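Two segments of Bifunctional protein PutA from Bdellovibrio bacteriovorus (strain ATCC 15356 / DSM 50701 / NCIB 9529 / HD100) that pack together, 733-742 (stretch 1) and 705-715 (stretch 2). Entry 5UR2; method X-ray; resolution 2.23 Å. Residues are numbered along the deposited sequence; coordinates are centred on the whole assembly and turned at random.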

# COMPACT_ATOMS: atom_id res chain seq x y z
N VAL B 733 -27.24 10.68 -11.23
CA VAL B 733 -27.67 9.28 -11.18
C VAL B 733 -28.76 9.10 -12.22
O VAL B 733 -29.88 9.58 -12.05
CB VAL B 733 -28.17 8.89 -9.78
CG1 VAL B 733 -28.56 7.43 -9.76
CG2 VAL B 733 -27.11 9.14 -8.75
N GLN B 734 -28.42 8.43 -13.32
CA GLN B 734 -29.35 8.23 -14.43
C GLN B 734 -30.42 7.21 -14.06
O GLN B 734 -30.26 6.43 -13.11
CB GLN B 734 -28.60 7.75 -15.67
CG GLN B 734 -27.48 8.68 -16.14
CD GLN B 734 -27.99 9.99 -16.73
OE1 GLN B 734 -29.12 10.09 -17.22
NE2 GLN B 734 -27.13 11.01 -16.71
N PRO B 735 -31.54 7.21 -14.78
CA PRO B 735 -32.52 6.13 -14.60
C PRO B 735 -31.88 4.76 -14.77
O PRO B 735 -31.17 4.50 -15.74
CB PRO B 735 -33.56 6.41 -15.71
CG PRO B 735 -33.48 7.90 -15.93
CD PRO B 735 -32.02 8.25 -15.71
N GLY B 736 -32.12 3.88 -13.81
CA GLY B 736 -31.54 2.56 -13.87
C GLY B 736 -30.09 2.47 -13.44
O GLY B 736 -29.53 1.38 -13.44
N GLN B 737 -29.46 3.58 -13.07
CA GLN B 737 -28.09 3.54 -12.60
C GLN B 737 -28.09 3.17 -11.12
O GLN B 737 -28.75 3.82 -10.30
CB GLN B 737 -27.44 4.90 -12.84
CG GLN B 737 -25.96 5.02 -12.51
CD GLN B 737 -25.51 6.46 -12.61
OE1 GLN B 737 -25.94 7.20 -13.51
NE2 GLN B 737 -24.66 6.89 -11.68
N GLN B 738 -27.39 2.09 -10.77
CA GLN B 738 -27.36 1.68 -9.37
C GLN B 738 -25.93 1.70 -8.82
O GLN B 738 -25.49 0.77 -8.15
CB GLN B 738 -28.00 0.30 -9.19
CG GLN B 738 -29.47 0.32 -9.63
CD GLN B 738 -30.26 -0.89 -9.19
OE1 GLN B 738 -29.73 -2.01 -9.11
NE2 GLN B 738 -31.54 -0.68 -8.90
N HIS B 739 -25.24 2.80 -9.07
CA HIS B 739 -23.89 3.00 -8.56
C HIS B 739 -23.55 4.48 -8.66
O HIS B 739 -24.24 5.26 -9.33
CB HIS B 739 -22.87 2.18 -9.34
CG HIS B 739 -22.82 2.53 -10.80
ND1 HIS B 739 -23.54 1.83 -11.75
CD2 HIS B 739 -22.16 3.51 -11.46
CE1 HIS B 739 -23.31 2.36 -12.94
NE2 HIS B 739 -22.48 3.38 -12.79
N VAL B 740 -22.47 4.84 -7.99
CA VAL B 740 -21.91 6.18 -8.03
C VAL B 740 -20.74 6.15 -9.01
O VAL B 740 -19.88 5.25 -8.96
CB VAL B 740 -21.45 6.63 -6.63
CG1 VAL B 740 -20.94 8.07 -6.66
CG2 VAL B 740 -22.60 6.51 -5.62
N LYS B 741 -20.72 7.10 -9.93
CA LYS B 741 -19.65 7.16 -10.91
C LYS B 741 -18.36 7.71 -10.30
O LYS B 741 -18.39 8.60 -9.44
CB LYS B 741 -20.09 8.00 -12.11
CG LYS B 741 -21.04 7.23 -13.06
CD LYS B 741 -21.58 8.07 -14.20
CE LYS B 741 -22.57 7.23 -15.03
NZ LYS B 741 -23.27 7.97 -16.14
N ARG B 742 -17.24 7.15 -10.72
CA ARG B 742 -15.94 7.66 -10.33
C ARG B 742 -15.26 8.28 -11.54
O ARG B 742 -15.20 7.65 -12.61
CB ARG B 742 -15.05 6.57 -9.75
CG ARG B 742 -13.61 7.07 -9.58
CD ARG B 742 -12.78 6.13 -8.77
NE ARG B 742 -13.24 6.08 -7.39
CZ ARG B 742 -13.16 5.00 -6.62
NH1 ARG B 742 -12.62 3.87 -7.11
NH2 ARG B 742 -13.62 5.06 -5.38
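Stretch 2 705-715: IVNHKYTTTIA

Stretch 2 leaves a helix at N707, turns through H708–Y710 and is a strand by T713, running parallel to stretch 1 where R742 bridges T713 (CA–CA 4.7 Å). Upstream, the CA atoms of Q737 and K709 lie 4.6 Å apart, and those of K741 and T712 4.9 Å. The strand pairing rests on two backbone hydrogen bonds, R742 N to T712 O (3.0 Å) and I714 N to R742 O (2.7 Å), flanked by CA-H...O contacts from K741 CA to T712 O and from T713 CA to R742 O (both 3.3 Å).

K741 starts sideways, but with chi1 m and the remaining chi angles t it is fully extended, which carries its amine to the end of the helix. There NZ donates to V706 O and H708 O, each at 2.9 Å, with N707 O 3.1 Å away; on the way CE passes 3.1 Å from T711 O. H739 points toward stretch 2, and its p rotamer, with chi2 at -95°, brings NE2 to T711 O in a 2.7 Å hydrogen bond, while CE1 lies 2.9 Å from K709 O near the ring plane. T712, also p, sets CG2 over one face of this ring, 3.7 Å from the centroid and 11° off the normal.

A type II turn, Q734–Q737, closes the other end, with Q737 N bonded to Q734 O (3.0 Å). G736, at phi 79°, has no CB to meet K709 CD or the preceding carbonyl. K709, p then t throughout, lies along this turn, its CD 3.6 Å from P735 O. Chi1 m places Q734 CG 3.1 Å from N707 O; chi2, also m, bends the chain beyond it. Q737, extended t,t, braces its own stretch: OE1 accepts from Q734 N (2.8 Å) and NE2 donates to H739 O (2.9 Å). Its CG still rests 3.7 Å from K709 O.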

# COMPACT_ATOMS: atom_id res chain seq x y z
N ILE B 705 -21.19 7.92 -23.64
CA ILE B 705 -20.68 6.89 -22.74
C ILE B 705 -20.39 7.47 -21.36
O ILE B 705 -20.48 6.76 -20.36
CB ILE B 705 -19.45 6.17 -23.32
CG1 ILE B 705 -18.26 7.12 -23.49
CG2 ILE B 705 -19.79 5.46 -24.64
CD1 ILE B 705 -17.01 6.40 -24.03
N VAL B 706 -20.09 8.77 -21.27
CA VAL B 706 -19.99 9.41 -19.96
C VAL B 706 -21.33 9.34 -19.23
O VAL B 706 -21.38 9.05 -18.03
CB VAL B 706 -19.50 10.86 -20.09
CG1 VAL B 706 -19.85 11.68 -18.85
CG2 VAL B 706 -17.99 10.90 -20.31
N ASN B 707 -22.42 9.58 -19.96
CA ASN B 707 -23.74 9.68 -19.35
C ASN B 707 -24.43 8.34 -19.12
O ASN B 707 -25.40 8.30 -18.37
CB ASN B 707 -24.68 10.55 -20.21
CG ASN B 707 -24.31 12.03 -20.16
OD1 ASN B 707 -23.79 12.51 -19.15
ND2 ASN B 707 -24.65 12.76 -21.21
N HIS B 708 -23.95 7.26 -19.73
CA HIS B 708 -24.70 6.01 -19.73
C HIS B 708 -24.83 5.41 -18.33
O HIS B 708 -23.94 5.53 -17.49
CB HIS B 708 -24.02 5.00 -20.65
CG HIS B 708 -24.91 3.87 -21.07
ND1 HIS B 708 -25.15 2.78 -20.27
CD2 HIS B 708 -25.64 3.68 -22.20
CE1 HIS B 708 -25.99 1.96 -20.88
NE2 HIS B 708 -26.30 2.48 -22.05
N LYS B 709 -25.94 4.70 -18.10
CA LYS B 709 -26.21 4.13 -16.79
C LYS B 709 -25.27 2.98 -16.43
O LYS B 709 -25.09 2.70 -15.25
CB LYS B 709 -27.67 3.65 -16.71
CG LYS B 709 -27.96 2.48 -17.63
CD LYS B 709 -29.42 2.04 -17.61
CE LYS B 709 -29.61 0.86 -18.55
NZ LYS B 709 -31.05 0.56 -18.81
N TYR B 710 -24.67 2.31 -17.42
CA TYR B 710 -23.76 1.22 -17.09
C TYR B 710 -22.36 1.70 -16.76
O TYR B 710 -21.59 0.95 -16.15
CB TYR B 710 -23.63 0.23 -18.25
CG TYR B 710 -24.84 -0.61 -18.58
CD1 TYR B 710 -25.88 -0.78 -17.67
CD2 TYR B 710 -24.93 -1.24 -19.81
CE1 TYR B 710 -26.99 -1.57 -18.00
CE2 TYR B 710 -26.02 -2.01 -20.15
CZ TYR B 710 -27.04 -2.18 -19.25
OH TYR B 710 -28.10 -2.97 -19.63
N THR B 711 -21.99 2.91 -17.16
CA THR B 711 -20.64 3.41 -16.94
C THR B 711 -20.39 3.65 -15.46
O THR B 711 -21.05 4.49 -14.84
CB THR B 711 -20.42 4.69 -17.73
OG1 THR B 711 -20.58 4.41 -19.13
CG2 THR B 711 -19.04 5.26 -17.47
N THR B 712 -19.42 2.93 -14.89
CA THR B 712 -19.09 3.08 -13.48
C THR B 712 -17.90 3.99 -13.24
O THR B 712 -17.85 4.67 -12.22
CB THR B 712 -18.77 1.71 -12.86
OG1 THR B 712 -17.65 1.13 -13.54
CG2 THR B 712 -19.96 0.79 -13.03
N THR B 713 -16.96 4.03 -14.18
CA THR B 713 -15.72 4.74 -14.02
C THR B 713 -15.42 5.49 -15.31
O THR B 713 -15.58 4.93 -16.40
CB THR B 713 -14.61 3.74 -13.68
OG1 THR B 713 -15.03 2.97 -12.55
CG2 THR B 713 -13.27 4.42 -13.40
N ILE B 714 -15.00 6.75 -15.19
CA ILE B 714 -14.64 7.57 -16.35
C ILE B 714 -13.19 8.01 -16.18
O ILE B 714 -12.86 8.69 -15.20
CB ILE B 714 -15.57 8.79 -16.49
CG1 ILE B 714 -17.03 8.33 -16.66
CG2 ILE B 714 -15.12 9.64 -17.66
CD1 ILE B 714 -18.08 9.40 -16.31
N ALA B 715 -12.33 7.64 -17.13
CA ALA B 715 -10.96 8.13 -17.18
C ALA B 715 -10.86 9.12 -18.33
O ALA B 715 -11.07 8.75 -19.50
CB ALA B 715 -9.95 6.99 -17.35